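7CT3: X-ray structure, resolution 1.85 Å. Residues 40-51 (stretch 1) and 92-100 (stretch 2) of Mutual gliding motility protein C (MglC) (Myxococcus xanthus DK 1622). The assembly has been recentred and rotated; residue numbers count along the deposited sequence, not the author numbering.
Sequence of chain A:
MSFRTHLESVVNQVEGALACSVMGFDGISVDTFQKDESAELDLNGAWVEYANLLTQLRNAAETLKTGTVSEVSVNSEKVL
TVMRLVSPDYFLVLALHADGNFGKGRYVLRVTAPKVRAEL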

# COMPACT_ATOMS: atom_id res chain seq x y z
N GLU A 40 19.20 11.55 -9.98
CA GLU A 40 19.58 12.84 -9.34
C GLU A 40 19.91 12.59 -7.86
O GLU A 40 20.27 13.57 -7.18
CB GLU A 40 18.45 13.87 -9.46
CG GLU A 40 17.81 13.94 -10.84
CD GLU A 40 16.36 13.50 -10.89
OE1 GLU A 40 16.06 12.37 -10.47
OE2 GLU A 40 15.52 14.31 -11.36
N LEU A 41 19.77 11.34 -7.40
CA LEU A 41 20.13 10.88 -6.03
C LEU A 41 20.97 9.60 -6.12
O LEU A 41 21.01 8.99 -7.21
CB LEU A 41 18.85 10.61 -5.24
CG LEU A 41 18.00 11.84 -4.91
CD1 LEU A 41 16.64 11.42 -4.39
CD2 LEU A 41 18.71 12.73 -3.90
N ASP A 42 21.61 9.22 -5.01
CA ASP A 42 22.30 7.91 -4.84
C ASP A 42 21.25 6.89 -4.37
O ASP A 42 20.72 7.05 -3.25
CB ASP A 42 23.47 8.04 -3.86
CG ASP A 42 24.33 6.80 -3.75
OD1 ASP A 42 23.75 5.69 -3.62
OD2 ASP A 42 25.56 6.93 -3.79
N LEU A 43 20.98 5.87 -5.20
CA LEU A 43 19.86 4.92 -5.06
C LEU A 43 20.29 3.62 -4.35
O LEU A 43 19.43 2.75 -4.18
CB LEU A 43 19.31 4.58 -6.45
CG LEU A 43 18.65 5.72 -7.21
CD1 LEU A 43 18.23 5.26 -8.60
CD2 LEU A 43 17.45 6.28 -6.46
N ASN A 44 21.56 3.49 -3.97
CA ASN A 44 22.11 2.21 -3.43
C ASN A 44 21.40 1.87 -2.12
O ASN A 44 21.07 0.68 -1.93
CB ASN A 44 23.63 2.26 -3.31
CG ASN A 44 24.29 2.24 -4.67
OD1 ASN A 44 25.11 3.09 -4.97
ND2 ASN A 44 23.90 1.29 -5.50
N GLY A 45 21.16 2.86 -1.26
CA GLY A 45 20.39 2.70 -0.01
C GLY A 45 19.00 2.15 -0.28
O GLY A 45 18.56 1.26 0.46
N ALA A 46 18.35 2.66 -1.33
CA ALA A 46 17.02 2.22 -1.80
C ALA A 46 17.09 0.77 -2.30
O ALA A 46 16.20 -0.01 -1.94
CB ALA A 46 16.50 3.14 -2.88
N TRP A 47 18.11 0.41 -3.09
CA TRP A 47 18.28 -0.97 -3.62
C TRP A 47 18.40 -1.96 -2.46
O TRP A 47 17.83 -3.05 -2.55
CB TRP A 47 19.48 -1.05 -4.56
CG TRP A 47 19.22 -0.42 -5.89
CD1 TRP A 47 19.83 0.69 -6.41
CD2 TRP A 47 18.25 -0.83 -6.87
NE1 TRP A 47 19.32 0.98 -7.64
CE2 TRP A 47 18.34 0.07 -7.95
CE3 TRP A 47 17.32 -1.88 -6.93
CZ2 TRP A 47 17.54 -0.05 -9.08
CZ3 TRP A 47 16.53 -1.99 -8.05
CH2 TRP A 47 16.64 -1.09 -9.11
N VAL A 48 19.12 -1.59 -1.40
CA VAL A 48 19.29 -2.42 -0.17
C VAL A 48 17.90 -2.67 0.44
O VAL A 48 17.57 -3.84 0.68
CB VAL A 48 20.25 -1.76 0.83
CG1 VAL A 48 20.16 -2.37 2.22
CG2 VAL A 48 21.68 -1.81 0.32
N GLU A 49 17.11 -1.62 0.66
CA GLU A 49 15.76 -1.75 1.28
C GLU A 49 14.84 -2.54 0.35
O GLU A 49 14.09 -3.40 0.86
CB GLU A 49 15.19 -0.38 1.66
CG GLU A 49 15.97 0.26 2.78
CD GLU A 49 15.23 1.32 3.57
OE1 GLU A 49 14.12 1.69 3.16
OE2 GLU A 49 15.78 1.79 4.58
N TYR A 50 14.91 -2.32 -0.97
CA TYR A 50 14.08 -3.06 -1.95
C TYR A 50 14.36 -4.57 -1.83
O TYR A 50 13.41 -5.36 -1.74
CB TYR A 50 14.29 -2.54 -3.38
CG TYR A 50 13.39 -3.19 -4.41
CD1 TYR A 50 12.11 -3.60 -4.09
CD2 TYR A 50 13.83 -3.39 -5.71
CE1 TYR A 50 11.29 -4.20 -5.03
CE2 TYR A 50 13.02 -3.98 -6.66
CZ TYR A 50 11.75 -4.39 -6.32
OH TYR A 50 10.94 -4.99 -7.25
N ALA A 51 15.64 -4.96 -1.81
CA ALA A 51 16.07 -6.36 -1.59
C ALA A 51 15.44 -6.89 -0.30
O ALA A 51 14.93 -8.01 -0.31
CB ALA A 51 17.58 -6.44 -1.54
N LEU A 92 2.27 -7.87 -10.82
CA LEU A 92 3.08 -6.76 -11.37
C LEU A 92 3.52 -5.90 -10.19
O LEU A 92 2.65 -5.58 -9.37
CB LEU A 92 2.15 -6.02 -12.34
CG LEU A 92 2.77 -4.89 -13.16
CD1 LEU A 92 3.89 -5.40 -14.05
CD2 LEU A 92 1.68 -4.23 -13.99
N VAL A 93 4.80 -5.56 -10.08
CA VAL A 93 5.33 -4.74 -8.95
C VAL A 93 6.14 -3.58 -9.52
O VAL A 93 7.06 -3.81 -10.32
CB VAL A 93 6.13 -5.57 -7.93
CG1 VAL A 93 7.17 -6.46 -8.57
CG2 VAL A 93 6.76 -4.68 -6.86
N LEU A 94 5.79 -2.36 -9.10
CA LEU A 94 6.58 -1.13 -9.31
C LEU A 94 7.23 -0.75 -7.98
O LEU A 94 6.51 -0.66 -6.96
CB LEU A 94 5.65 -0.02 -9.81
CG LEU A 94 6.26 1.38 -9.84
CD1 LEU A 94 7.45 1.45 -10.78
CD2 LEU A 94 5.20 2.40 -10.23
N ALA A 95 8.55 -0.56 -7.99
CA ALA A 95 9.33 -0.03 -6.85
C ALA A 95 9.84 1.36 -7.25
O ALA A 95 10.37 1.48 -8.38
CB ALA A 95 10.47 -0.95 -6.50
N LEU A 96 9.66 2.35 -6.39
CA LEU A 96 10.24 3.70 -6.62
C LEU A 96 10.88 4.21 -5.33
O LEU A 96 10.50 3.75 -4.24
CB LEU A 96 9.17 4.64 -7.18
CG LEU A 96 7.90 4.84 -6.36
CD1 LEU A 96 7.38 6.25 -6.53
CD2 LEU A 96 6.82 3.84 -6.75
N HIS A 97 11.87 5.10 -5.46
CA HIS A 97 12.48 5.85 -4.34
C HIS A 97 11.37 6.62 -3.61
O HIS A 97 10.43 7.05 -4.29
CB HIS A 97 13.61 6.75 -4.86
CG HIS A 97 14.41 7.39 -3.78
ND1 HIS A 97 13.99 8.53 -3.13
CD2 HIS A 97 15.59 7.04 -3.23
CE1 HIS A 97 14.88 8.86 -2.22
NE2 HIS A 97 15.88 7.97 -2.27
N ALA A 98 11.48 6.78 -2.29
CA ALA A 98 10.46 7.42 -1.42
C ALA A 98 10.22 8.88 -1.83
O ALA A 98 9.14 9.40 -1.49
CB ALA A 98 10.89 7.34 0.03
N ASP A 99 11.17 9.53 -2.51
CA ASP A 99 11.05 10.94 -2.97
C ASP A 99 10.46 10.99 -4.38
O ASP A 99 10.27 12.11 -4.89
CB ASP A 99 12.41 11.65 -2.90
CG ASP A 99 12.92 11.84 -1.48
OD1 ASP A 99 12.10 11.77 -0.54
OD2 ASP A 99 14.14 12.05 -1.33
N GLY A 100 10.16 9.83 -4.99
CA GLY A 100 9.50 9.74 -6.30
C GLY A 100 8.04 10.16 -6.24
O GLY A 100 7.59 10.61 -5.17
O HOH W 1 10.00 -4.26 -9.54

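The contact between the two stretches is small, 301 Å² summed over both sides, and no direct hydrogen bond crosses it. Packing of side chains and one bridging water do the work. The axes of strand 92-97 and helix 44-51 come within 9.2 Å, and the N-to-C directions of helix and strand are 144° apart, so that walking up the strand means walking back down the helix and out into the loop before it.

The strand obeys the alternation rule. Leu92, Leu94 and Leu96 are buried without touching stretch 1, while Val93, Ala95 and His97 point their CA-to-CB bonds toward it.

Val93 meets the far end of Tyr50: its CG2 lies 4.2 Å from Tyr50 OH. A branched residue suits a strand and offers a methyl here, but the polar tip of the tyrosine needs more than a methyl. Water 1 supplies it, lying 2.6 Å from Tyr50 OH and donating to Val93 O at 3.1 Å. Helix and strand are thus joined through a hydroxyl and a backbone carbonyl, and the tyrosine can pack its ring without leaving its oxygen unpaired.

Ala95 comes next, and its small size matches a ring lying directly over it. Its CB sits 3.7 Å from the centroid of the Tyr50 ring, 14° off the normal, a CH-pi contact over the face; the closest atom pair is Ala95 CB to Tyr50 CE1, also 3.7 Å. Tyr50 reaches this position with a t chi1 from a CB already directed at the strand.

His97 gives the largest buried area of any residue in the contact, 76 Å². Here the backbones are nearer, 6.3 Å from Ala46 CA to His97 CA, and the helix presents only a methyl: Ala46 CB is 4.0 Å from His97 CD2. One helical turn separates Ala46 from Tyr50, which places both on the strand-facing side. Leu43 points sideways at its CB but brings its end closer, with CD2 3.8 Å from His97 CD2. Leu41 covers one face of the imidazole, its CD1 4.1 Å from the centroid of the His97 ring in a second CH-pi contact, although this leucine is exposed and poorly ordered.

The imidazole is also held from its own side. Asp99 N donates to His97 ND1 at 3.1 Å, within a type I turn closed by Gly100 N to His97 O at 2.9 Å. Asp99 then marks the exposed margin, its OD2 4.0 Å from Leu41 CD1, where a carboxylate can remain open to solvent.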